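Local coordinates for putative peptidase (Parabacteroides merdae, PDB 4L8K), which is probably a serine peptidase of family S41, in the ClpP/crotonase clan, that cleaves peptide bonds in a substrate not yet established, at residues I106-M110 with G131-L137; Y122-F128 with I151-N157; F144-L150 with W209-I214; A287-T291 with T301-A305. All coordinates share one frame. Residues are numbered along the deposited sequence.

Contact 1: residues I106-M110 with G131-L137; sequences IAGGM and GVGENNL
A tight beta hairpin meets the start of a helix here. Ala107 to Met110 form a type II' turn, closed by Ala107 N to Met110 O (3.0 Å) and Met110 N to Ala107 O (3.1 Å). Gly108 takes phi/psi 66/-129, which favours glycine. An ideal CB there would also clash with Gly131 O and Asn136 OD1. Segment 131-137 runs extended through Val132 and enters the helix at Glu134, with Gly133 at the N-cap. The nearest CA pairs are Ala107-Asn136 (5.0 Å), Gly108-Val132 (4.9 Å) and Gly109-Gly131 (5.4 Å). One hydrogen bond joins the segments, Gly109 N to Gly131 O at 2.9 Å.

Asn136 is an m rotamer pointing toward the hairpin. Asn136 OD1 accepts from Gly133 N (2.9 Å), the residue at the N-cap, so the side chain folds back on the start of its own helix. Its ND2 lies 3.9 Å from Ala107 CB. Met110, a selenomethionine, has chi angles m, t, m, so its end curls to the helix. Met110 CG lies 3.7 Å from Val132 CG2 (Val132 is t). Met110 SE is 4.0 Å from Leu137 CD2, and Met110 CE is 3.7 Å from Asn136 O. Val123 and Tyr125 of strand 120-125 also touch Met110. The contact mixes an apolar patch of Met110, Val132 and Leu137 with close backbone and amide packing. Gly108, lacking a side chain, leaves room for Gly131 O and Asn136 OD1.

Contact 2: residues Y122-F128 with I151-N157; sequences YVYYGSF and IFDVRDN
This is the parallel strand pair of a beta-alpha-beta crossover, with helix 134-143 connecting the strands. Their axes approach to 4.8 Å and cross at -15°. Tyr122 pairs with Ile151, Val123 with Phe152 and Tyr124 with Asp153. The ladder is Val123 N to Ile151 O (2.8 Å), Asp153 N to Val123 O (2.8 Å) and Tyr125 N to Asp153 O (3.0 Å).

Tyr122, Tyr124, Ile151 and Asp153 share one face. Both tyrosines are t rotamers. Ile151 CG2 sits at the Tyr122 ring edge, 3.5 Å from Tyr122 CD1. Tyr122 OH donates to Asp153 OD2 (2.6 Å), which also holds Arg155 by a salt bridge. Tyr124 OH reaches over to Arg155 O (2.7 Å).

On the other face the Phe152 ring receives Val123 CG1 (3.9 Å from Phe152 CE2) and Tyr125 CB (3.8 Å from Phe152 CE1). Further along, Val154 CG1 approaches Tyr125 CB (4.3 Å) and Phe128 CE2 (4.4 Å). Val154 to Asn157 then make a type II turn. The Asn157 amide fills the hollow between Tyr125 and Phe128: its ND2 donates to Tyr125 O at 2.8 Å and lies 3.3 Å from Phe128 CD2.

Contact 3: residues F144-L150 with W209-I214; sequences FKECKGL and WLRPVI
Two neighbouring parallel strands of the central sheet begin side by side here, and the loops leading into them pack together. Leu150 and Val213 form a parallel bridge, with CA atoms 4.7 Å apart. Leu150 N donates to Pro212 O (3.0 Å), and Ile214 N donates to Leu150 O (2.7 Å). Pro212 O accepts a second hydrogen bond, from Trp209 NE1 at 3.2 Å, so the indole is tied to the strand start. Gly149 CA also lies 3.4 Å from Pro212 O, where a CB would be tight.

Phe144 to Cys147 form a type I turn, closed by Cys147 N to Phe144 O (3.0 Å). Its carbonyls gather round the guanidinium of Arg211. Arg211 NH1 makes a good bond to Cys147 O at 3.0 Å and weak ones to Lys145 O (2.9 Å) and Phe144 O (3.3 Å). The arginine is m, t, m along chi1 to chi3.

Trp209, a t rotamer, fills the space behind. Leu150 CD2 covers one face of its ring, Phe144 CB lies 3.7 Å from CZ3, and Phe144 O is at its edge, 3.3 Å from CH2. Lys148 NZ leaves for Leu310 O in helix 301-311. One guanidinium nitrogen thus serves three turn carbonyls, strongly only at Cys147 O, so the tie between the two lead-ins is a charged donor on neutral backbone acceptors.

Contact 4: residues A287-T291 with T301-A305; sequences AVAIT and TIIEA
Val288, a t rotamer, lays its CG1 against the first turn of helix 301-311. Val288 CG1 is 4.0 Å from Thr301 CG2, 4.0 Å from Ile302 CG1 and 4.1 Å from Ala305 CB. It thus meets residues i, i+1 and i+4 of the helix. Segment 287-291 is extended and passes the helix start, with CA pairs Ile290-Thr301 at 4.8 Å and Val288-Ile302 at 5.7 Å.

Ile302 is m, t, which brings its CD1 to 3.4 Å from Val288 O and 4.0 Å from Ile290 CG1. Ala289 turns its CB away, while its O lies 3.4 Å from Thr301 CB. The polar link is at the far end: Thr291 N donates to Thr301 OG1 at 3.0 Å, with an angle of 164°. Thr301 OG1 is also bonded to Asp294 OD2. Inside the helix, Ala305 N bonds Thr301 O at 2.9 Å.

Met241 of strand 238-242 touches Val288, Ile302 and Ala305, which places the contact beside the sheet. Thr291, its OG1 bonding to Asp294 N, is the N-cap of the short helix 292-296, which lies between the two segments in the chain. The start of helix 301-311 packs on the extended loop that follows edge strand 286-287 of the mixed sheet.

In the fold
Contacts 1, 2 and 3 all reach the mixed seven-stranded sheet. Contact 1 is at its 105-107 edge, contact 2 joins strands 120-125 and 149-153, and contact 3 joins 149-153 to 213-217. Contact 2 shares strand 149-153 with contact 3, and their centres are about 16 Å apart. Contacts 1 and 2 lie about 12 Å apart and touch through Met110, Val132 and Tyr125. Their segments alternate along the chain, as do those of contacts 2 and 3. Contact 4 comes last, near the C-terminus, about 15 Å from contact 2, and meets it at Arg155. Helix 134-143 connects two neighbouring strands of this sheet and helix 301-311 packs on it, consistent with a ClpP/crotonase-like fold.

Contact 1: residues I106-M110 with G131-L137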
# COMPACT_ATOMS: atom_id res chain seq x y z
N ILE A 106 -22.43 -1.29 -8.29
CA ILE A 106 -21.31 -0.40 -8.62
C ILE A 106 -21.60 1.01 -8.07
O ILE A 106 -22.56 1.63 -8.49
CB ILE A 106 -21.00 -0.38 -10.14
CG1 ILE A 106 -20.52 -1.76 -10.62
CG2 ILE A 106 -19.96 0.73 -10.47
CD1 ILE A 106 -20.54 -1.96 -12.17
N ALA A 107 -20.77 1.49 -7.14
CA ALA A 107 -20.90 2.84 -6.55
C ALA A 107 -19.52 3.51 -6.62
O ALA A 107 -18.66 3.26 -5.76
CB ALA A 107 -21.41 2.75 -5.12
N GLY A 108 -19.31 4.27 -7.69
CA GLY A 108 -18.02 4.90 -7.97
C GLY A 108 -17.01 3.81 -8.26
O GLY A 108 -17.30 2.89 -9.02
N GLY A 109 -15.87 3.85 -7.57
CA GLY A 109 -14.81 2.86 -7.71
C GLY A 109 -15.03 1.60 -6.90
O GLY A 109 -14.17 0.72 -6.88
N MSE A 110 -16.18 1.47 -6.22
CA MSE A 110 -16.51 0.28 -5.41
C MSE A 110 -17.45 -0.70 -6.12
O MSE A 110 -18.42 -0.30 -6.78
CB MSE A 110 -17.20 0.65 -4.08
CG MSE A 110 -16.31 1.40 -3.12
SE MSE A 110 -17.29 1.91 -1.48
CE MSE A 110 -18.87 2.85 -2.26
N GLY A 131 -12.50 7.24 -8.00
CA GLY A 131 -13.23 8.00 -7.00
C GLY A 131 -14.47 7.40 -6.37
O GLY A 131 -15.22 6.64 -7.00
N VAL A 132 -14.69 7.79 -5.12
CA VAL A 132 -15.85 7.37 -4.33
C VAL A 132 -16.42 8.66 -3.74
O VAL A 132 -15.69 9.41 -3.11
CB VAL A 132 -15.47 6.27 -3.27
CG1 VAL A 132 -16.50 6.14 -2.18
CG2 VAL A 132 -15.29 4.91 -3.93
N GLY A 133 -17.68 8.94 -4.03
CA GLY A 133 -18.37 10.11 -3.49
C GLY A 133 -19.02 9.81 -2.15
O GLY A 133 -19.06 8.65 -1.72
N GLU A 134 -19.51 10.86 -1.47
CA GLU A 134 -20.17 10.76 -0.16
C GLU A 134 -21.48 9.97 -0.26
O GLU A 134 -21.79 9.20 0.65
CB GLU A 134 -20.44 12.16 0.46
CG GLU A 134 -19.22 13.05 0.63
CD GLU A 134 -18.18 12.67 1.67
OE1 GLU A 134 -18.28 11.59 2.31
OE2 GLU A 134 -17.22 13.46 1.83
N ASN A 135 -22.24 10.16 -1.37
CA ASN A 135 -23.50 9.45 -1.62
C ASN A 135 -23.22 7.98 -1.90
O ASN A 135 -23.89 7.13 -1.33
CB ASN A 135 -24.31 10.11 -2.74
CG ASN A 135 -24.87 11.47 -2.40
OD1 ASN A 135 -25.10 11.82 -1.26
ND2 ASN A 135 -25.12 12.28 -3.39
N ASN A 136 -22.18 7.68 -2.70
CA ASN A 136 -21.74 6.30 -2.97
C ASN A 136 -21.57 5.52 -1.67
O ASN A 136 -22.11 4.41 -1.53
CB ASN A 136 -20.39 6.30 -3.73
CG ASN A 136 -20.40 6.78 -5.13
OD1 ASN A 136 -19.37 7.27 -5.61
ND2 ASN A 136 -21.52 6.59 -5.85
N LEU A 137 -20.83 6.12 -0.71
CA LEU A 137 -20.57 5.52 0.60
C LEU A 137 -21.86 5.36 1.40
O LEU A 137 -22.10 4.27 1.92
CB LEU A 137 -19.52 6.32 1.40
CG LEU A 137 -18.08 6.19 0.90
CD1 LEU A 137 -17.23 7.38 1.34
CD2 LEU A 137 -17.46 4.82 1.29

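Contact 2: residues Y122-F128 with I151-N157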
# COMPACT_ATOMS: atom_id res chain seq x y z
N TYR A 122 -19.92 -7.12 1.57
CA TYR A 122 -18.59 -7.26 0.95
C TYR A 122 -18.35 -6.09 -0.02
O TYR A 122 -19.19 -5.79 -0.86
CB TYR A 122 -18.41 -8.64 0.27
CG TYR A 122 -17.13 -8.75 -0.55
CD1 TYR A 122 -15.90 -9.05 0.06
CD2 TYR A 122 -17.13 -8.50 -1.92
CE1 TYR A 122 -14.72 -9.12 -0.68
CE2 TYR A 122 -15.94 -8.53 -2.66
CZ TYR A 122 -14.75 -8.86 -2.05
OH TYR A 122 -13.60 -8.91 -2.80
N VAL A 123 -17.22 -5.41 0.15
CA VAL A 123 -16.81 -4.32 -0.74
C VAL A 123 -15.44 -4.66 -1.34
O VAL A 123 -14.51 -5.02 -0.62
CB VAL A 123 -16.77 -2.90 -0.06
CG1 VAL A 123 -16.42 -1.79 -1.06
CG2 VAL A 123 -18.08 -2.56 0.66
N TYR A 124 -15.30 -4.53 -2.66
CA TYR A 124 -14.00 -4.58 -3.31
C TYR A 124 -13.69 -3.17 -3.83
O TYR A 124 -14.47 -2.58 -4.58
CB TYR A 124 -13.88 -5.63 -4.42
CG TYR A 124 -12.46 -5.64 -4.98
CD1 TYR A 124 -11.38 -5.99 -4.17
CD2 TYR A 124 -12.19 -5.23 -6.28
CE1 TYR A 124 -10.08 -5.96 -4.64
CE2 TYR A 124 -10.89 -5.22 -6.78
CZ TYR A 124 -9.83 -5.56 -5.95
OH TYR A 124 -8.53 -5.50 -6.38
N TYR A 125 -12.56 -2.63 -3.38
CA TYR A 125 -12.09 -1.33 -3.82
C TYR A 125 -10.69 -1.52 -4.44
O TYR A 125 -9.69 -1.61 -3.73
CB TYR A 125 -12.11 -0.33 -2.64
CG TYR A 125 -11.87 1.10 -3.09
CD1 TYR A 125 -12.68 1.69 -4.06
CD2 TYR A 125 -10.85 1.87 -2.55
CE1 TYR A 125 -12.47 3.01 -4.48
CE2 TYR A 125 -10.65 3.19 -2.95
CZ TYR A 125 -11.47 3.76 -3.90
OH TYR A 125 -11.27 5.05 -4.31
N GLY A 126 -10.67 -1.67 -5.76
CA GLY A 126 -9.45 -1.98 -6.49
C GLY A 126 -8.44 -0.87 -6.69
O GLY A 126 -7.27 -1.15 -6.97
N SER A 127 -8.88 0.39 -6.64
CA SER A 127 -7.98 1.51 -6.92
C SER A 127 -8.40 2.78 -6.21
O SER A 127 -9.54 3.19 -6.37
CB SER A 127 -7.94 1.78 -8.43
OG SER A 127 -7.08 2.88 -8.71
N PHE A 128 -7.46 3.45 -5.51
CA PHE A 128 -7.72 4.75 -4.89
C PHE A 128 -7.69 5.88 -5.95
O PHE A 128 -7.84 7.04 -5.59
CB PHE A 128 -6.75 5.05 -3.70
CG PHE A 128 -7.15 4.35 -2.42
CD1 PHE A 128 -8.13 4.88 -1.59
CD2 PHE A 128 -6.61 3.12 -2.08
CE1 PHE A 128 -8.54 4.20 -0.44
CE2 PHE A 128 -7.02 2.44 -0.93
CZ PHE A 128 -7.96 3.00 -0.10
N ILE A 151 -16.76 -6.60 5.09
CA ILE A 151 -15.47 -6.98 4.51
C ILE A 151 -15.11 -5.84 3.55
O ILE A 151 -15.89 -5.54 2.63
CB ILE A 151 -15.45 -8.40 3.84
CG1 ILE A 151 -15.74 -9.53 4.86
CG2 ILE A 151 -14.11 -8.67 3.10
CD1 ILE A 151 -16.07 -10.96 4.20
N PHE A 152 -13.96 -5.16 3.81
CA PHE A 152 -13.47 -4.08 2.95
C PHE A 152 -12.17 -4.60 2.29
O PHE A 152 -11.11 -4.62 2.90
CB PHE A 152 -13.28 -2.75 3.72
CG PHE A 152 -13.31 -1.56 2.78
CD1 PHE A 152 -12.16 -1.18 2.08
CD2 PHE A 152 -14.49 -0.86 2.56
CE1 PHE A 152 -12.20 -0.09 1.19
CE2 PHE A 152 -14.52 0.23 1.67
CZ PHE A 152 -13.38 0.61 1.00
N ASP A 153 -12.29 -5.08 1.08
CA ASP A 153 -11.18 -5.72 0.37
C ASP A 153 -10.40 -4.73 -0.49
O ASP A 153 -10.93 -4.21 -1.49
CB ASP A 153 -11.77 -6.88 -0.49
CG ASP A 153 -10.79 -7.84 -1.14
OD1 ASP A 153 -9.56 -7.62 -1.02
OD2 ASP A 153 -11.25 -8.81 -1.77
N VAL A 154 -9.13 -4.50 -0.12
CA VAL A 154 -8.21 -3.60 -0.86
C VAL A 154 -6.98 -4.39 -1.38
O VAL A 154 -5.92 -3.82 -1.60
CB VAL A 154 -7.79 -2.34 -0.05
CG1 VAL A 154 -8.97 -1.39 0.17
CG2 VAL A 154 -7.09 -2.71 1.27
N ARG A 155 -7.14 -5.71 -1.59
CA ARG A 155 -6.08 -6.52 -2.18
C ARG A 155 -5.90 -6.09 -3.63
O ARG A 155 -6.89 -5.75 -4.28
CB ARG A 155 -6.43 -8.01 -2.13
CG ARG A 155 -6.40 -8.61 -0.73
CD ARG A 155 -6.83 -10.07 -0.72
NE ARG A 155 -8.25 -10.21 -1.09
CZ ARG A 155 -8.85 -11.35 -1.40
NH1 ARG A 155 -8.15 -12.49 -1.44
NH2 ARG A 155 -10.14 -11.37 -1.69
N ASP A 156 -4.65 -6.05 -4.12
CA ASP A 156 -4.31 -5.63 -5.48
C ASP A 156 -4.63 -4.15 -5.73
O ASP A 156 -4.80 -3.75 -6.87
CB ASP A 156 -4.98 -6.53 -6.53
CG ASP A 156 -4.18 -7.78 -6.85
OD1 ASP A 156 -3.41 -8.23 -5.97
OD2 ASP A 156 -4.32 -8.30 -7.96
N ASN A 157 -4.67 -3.33 -4.67
CA ASN A 157 -4.92 -1.91 -4.82
C ASN A 157 -3.59 -1.18 -4.62
O ASN A 157 -3.11 -1.05 -3.50
CB ASN A 157 -6.02 -1.43 -3.85
CG ASN A 157 -6.43 0.03 -3.99
OD1 ASN A 157 -5.65 0.89 -4.42
ND2 ASN A 157 -7.66 0.35 -3.56
O HOH W 1 -6.53 -2.95 -8.83

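Contact 3: residues F144-L150 with W209-I214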
# COMPACT_ATOMS: atom_id res chain seq x y z
N PHE A 144 -26.17 -2.35 3.44
CA PHE A 144 -25.61 -3.25 4.46
C PHE A 144 -26.14 -2.96 5.88
O PHE A 144 -25.60 -3.49 6.85
CB PHE A 144 -24.07 -3.11 4.43
CG PHE A 144 -23.37 -3.52 3.15
CD1 PHE A 144 -23.94 -4.45 2.28
CD2 PHE A 144 -22.11 -3.03 2.84
CE1 PHE A 144 -23.28 -4.85 1.12
CE2 PHE A 144 -21.43 -3.45 1.69
CZ PHE A 144 -22.02 -4.37 0.85
N LYS A 145 -27.23 -2.19 5.99
CA LYS A 145 -27.88 -1.79 7.26
C LYS A 145 -28.17 -2.99 8.18
O LYS A 145 -27.89 -2.92 9.37
CB LYS A 145 -29.17 -0.97 6.97
CG LYS A 145 -30.01 -0.57 8.19
CD LYS A 145 -29.28 0.39 9.17
CE LYS A 145 -29.98 0.56 10.51
NZ LYS A 145 -29.77 -0.61 11.41
N GLU A 146 -28.66 -4.09 7.63
CA GLU A 146 -29.04 -5.29 8.38
C GLU A 146 -27.89 -6.29 8.58
O GLU A 146 -28.07 -7.29 9.28
CB GLU A 146 -30.20 -6.02 7.67
CG GLU A 146 -31.48 -5.23 7.53
CD GLU A 146 -31.98 -4.55 8.79
OE1 GLU A 146 -32.01 -5.19 9.87
OE2 GLU A 146 -32.28 -3.35 8.70
N CYS A 147 -26.73 -6.05 7.94
CA CYS A 147 -25.55 -6.90 8.04
C CYS A 147 -24.87 -6.77 9.42
O CYS A 147 -24.85 -5.71 10.04
CB CYS A 147 -24.57 -6.58 6.91
SG CYS A 147 -25.27 -6.77 5.25
N LYS A 148 -24.33 -7.90 9.88
CA LYS A 148 -23.56 -8.14 11.13
C LYS A 148 -22.16 -7.49 11.05
O LYS A 148 -21.62 -7.04 12.06
CB LYS A 148 -23.38 -9.67 11.27
CG LYS A 148 -23.69 -10.27 12.60
CD LYS A 148 -23.56 -11.77 12.53
CE LYS A 148 -23.23 -12.38 13.88
NZ LYS A 148 -21.82 -12.15 14.30
N GLY A 149 -21.56 -7.54 9.87
CA GLY A 149 -20.23 -6.98 9.67
C GLY A 149 -19.92 -6.71 8.23
O GLY A 149 -20.71 -7.05 7.35
N LEU A 150 -18.75 -6.11 7.99
CA LEU A 150 -18.29 -5.68 6.69
C LEU A 150 -16.93 -6.22 6.35
O LEU A 150 -16.03 -6.24 7.19
CB LEU A 150 -18.25 -4.13 6.66
CG LEU A 150 -17.75 -3.42 5.37
CD1 LEU A 150 -18.87 -3.33 4.35
CD2 LEU A 150 -17.29 -2.04 5.67
N TRP A 209 -19.69 3.50 9.96
CA TRP A 209 -19.79 2.07 10.20
C TRP A 209 -18.97 1.73 11.44
O TRP A 209 -17.73 1.77 11.41
CB TRP A 209 -19.36 1.25 8.98
CG TRP A 209 -19.59 -0.23 9.13
CD1 TRP A 209 -18.76 -1.13 9.74
CD2 TRP A 209 -20.70 -0.99 8.63
NE1 TRP A 209 -19.29 -2.40 9.65
CE2 TRP A 209 -20.48 -2.34 8.98
CE3 TRP A 209 -21.89 -0.66 7.95
CZ2 TRP A 209 -21.39 -3.36 8.64
CZ3 TRP A 209 -22.78 -1.67 7.61
CH2 TRP A 209 -22.51 -3.00 7.94
N LEU A 210 -19.66 1.41 12.54
CA LEU A 210 -19.00 1.13 13.80
C LEU A 210 -19.12 -0.35 14.18
O LEU A 210 -18.58 -0.76 15.20
CB LEU A 210 -19.54 2.05 14.90
CG LEU A 210 -19.40 3.58 14.65
CD1 LEU A 210 -19.93 4.38 15.83
CD2 LEU A 210 -17.96 3.99 14.36
N ARG A 211 -19.77 -1.15 13.33
CA ARG A 211 -19.88 -2.59 13.46
C ARG A 211 -18.56 -3.25 13.03
O ARG A 211 -17.72 -2.59 12.40
CB ARG A 211 -21.04 -3.10 12.61
CG ARG A 211 -22.41 -2.97 13.30
CD ARG A 211 -23.49 -3.13 12.26
NE ARG A 211 -23.68 -1.85 11.57
CZ ARG A 211 -24.46 -1.65 10.51
NH1 ARG A 211 -25.11 -2.68 9.96
NH2 ARG A 211 -24.61 -0.44 10.01
N PRO A 212 -18.33 -4.56 13.35
CA PRO A 212 -17.06 -5.18 12.94
C PRO A 212 -16.73 -5.04 11.44
O PRO A 212 -17.63 -5.02 10.58
CB PRO A 212 -17.26 -6.65 13.32
CG PRO A 212 -18.23 -6.60 14.47
CD PRO A 212 -19.19 -5.51 14.09
N VAL A 213 -15.43 -4.86 11.14
CA VAL A 213 -14.90 -4.71 9.78
C VAL A 213 -13.69 -5.59 9.61
O VAL A 213 -12.78 -5.54 10.45
CB VAL A 213 -14.51 -3.22 9.42
CG1 VAL A 213 -13.92 -3.08 8.02
CG2 VAL A 213 -15.69 -2.27 9.58
N ILE A 214 -13.63 -6.32 8.49
CA ILE A 214 -12.42 -7.05 8.12
C ILE A 214 -11.83 -6.36 6.89
O ILE A 214 -12.50 -6.30 5.87
CB ILE A 214 -12.56 -8.59 7.90
CG1 ILE A 214 -13.44 -9.30 9.00
CG2 ILE A 214 -11.17 -9.23 7.74
CD1 ILE A 214 -12.93 -9.26 10.44

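Contact 4: residues A287-T291 with T301-A305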
# COMPACT_ATOMS: atom_id res chain seq x y z
N ALA A 287 -2.82 -13.48 9.68
CA ALA A 287 -2.22 -13.89 8.42
C ALA A 287 -3.05 -15.04 7.82
O ALA A 287 -3.29 -16.05 8.48
CB ALA A 287 -0.76 -14.32 8.64
N VAL A 288 -3.55 -14.85 6.58
CA VAL A 288 -4.35 -15.83 5.84
C VAL A 288 -3.84 -15.80 4.40
O VAL A 288 -3.70 -14.72 3.82
CB VAL A 288 -5.91 -15.66 5.93
CG1 VAL A 288 -6.63 -16.83 5.25
CG2 VAL A 288 -6.41 -15.53 7.36
N ALA A 289 -3.56 -16.97 3.83
CA ALA A 289 -3.10 -17.13 2.45
C ALA A 289 -4.09 -17.97 1.67
O ALA A 289 -4.60 -18.95 2.21
CB ALA A 289 -1.71 -17.81 2.42
N ILE A 290 -4.34 -17.62 0.39
CA ILE A 290 -5.20 -18.44 -0.48
C ILE A 290 -4.47 -19.80 -0.70
O ILE A 290 -3.29 -19.82 -1.02
CB ILE A 290 -5.60 -17.74 -1.81
CG1 ILE A 290 -6.46 -16.48 -1.50
CG2 ILE A 290 -6.37 -18.72 -2.75
CD1 ILE A 290 -6.91 -15.71 -2.74
N THR A 291 -5.17 -20.90 -0.42
CA THR A 291 -4.59 -22.23 -0.55
C THR A 291 -4.85 -22.81 -1.92
O THR A 291 -5.84 -22.47 -2.57
CB THR A 291 -5.09 -23.14 0.55
OG1 THR A 291 -6.48 -23.35 0.36
CG2 THR A 291 -4.81 -22.58 1.93
N THR A 301 -9.72 -18.37 0.28
CA THR A 301 -9.42 -18.67 1.69
C THR A 301 -9.55 -17.43 2.60
O THR A 301 -10.08 -17.55 3.71
CB THR A 301 -8.00 -19.27 1.81
OG1 THR A 301 -7.81 -20.18 0.74
CG2 THR A 301 -7.76 -20.00 3.14
N ILE A 302 -9.12 -16.26 2.09
CA ILE A 302 -9.14 -15.00 2.83
C ILE A 302 -10.58 -14.51 3.00
O ILE A 302 -10.97 -14.21 4.14
CB ILE A 302 -8.19 -13.94 2.19
CG1 ILE A 302 -6.77 -14.56 2.01
CG2 ILE A 302 -8.14 -12.69 3.07
CD1 ILE A 302 -5.72 -13.70 1.26
N ILE A 303 -11.40 -14.49 1.92
CA ILE A 303 -12.80 -14.07 2.05
C ILE A 303 -13.53 -15.04 3.02
O ILE A 303 -14.26 -14.58 3.91
CB ILE A 303 -13.53 -13.93 0.68
CG1 ILE A 303 -12.87 -12.83 -0.19
CG2 ILE A 303 -15.05 -13.64 0.88
CD1 ILE A 303 -13.41 -12.75 -1.69
N GLU A 304 -13.28 -16.38 2.89
CA GLU A 304 -13.92 -17.38 3.74
C GLU A 304 -13.57 -17.23 5.22
O GLU A 304 -14.46 -17.30 6.06
CB GLU A 304 -13.60 -18.80 3.27
CG GLU A 304 -14.17 -19.14 1.90
CD GLU A 304 -15.68 -19.17 1.77
OE1 GLU A 304 -16.39 -19.29 2.79
OE2 GLU A 304 -16.15 -19.12 0.61
N ALA A 305 -12.27 -16.98 5.54
CA ALA A 305 -11.82 -16.77 6.92
C ALA A 305 -12.47 -15.50 7.50
O ALA A 305 -12.92 -15.53 8.64
CB ALA A 305 -10.30 -16.66 6.97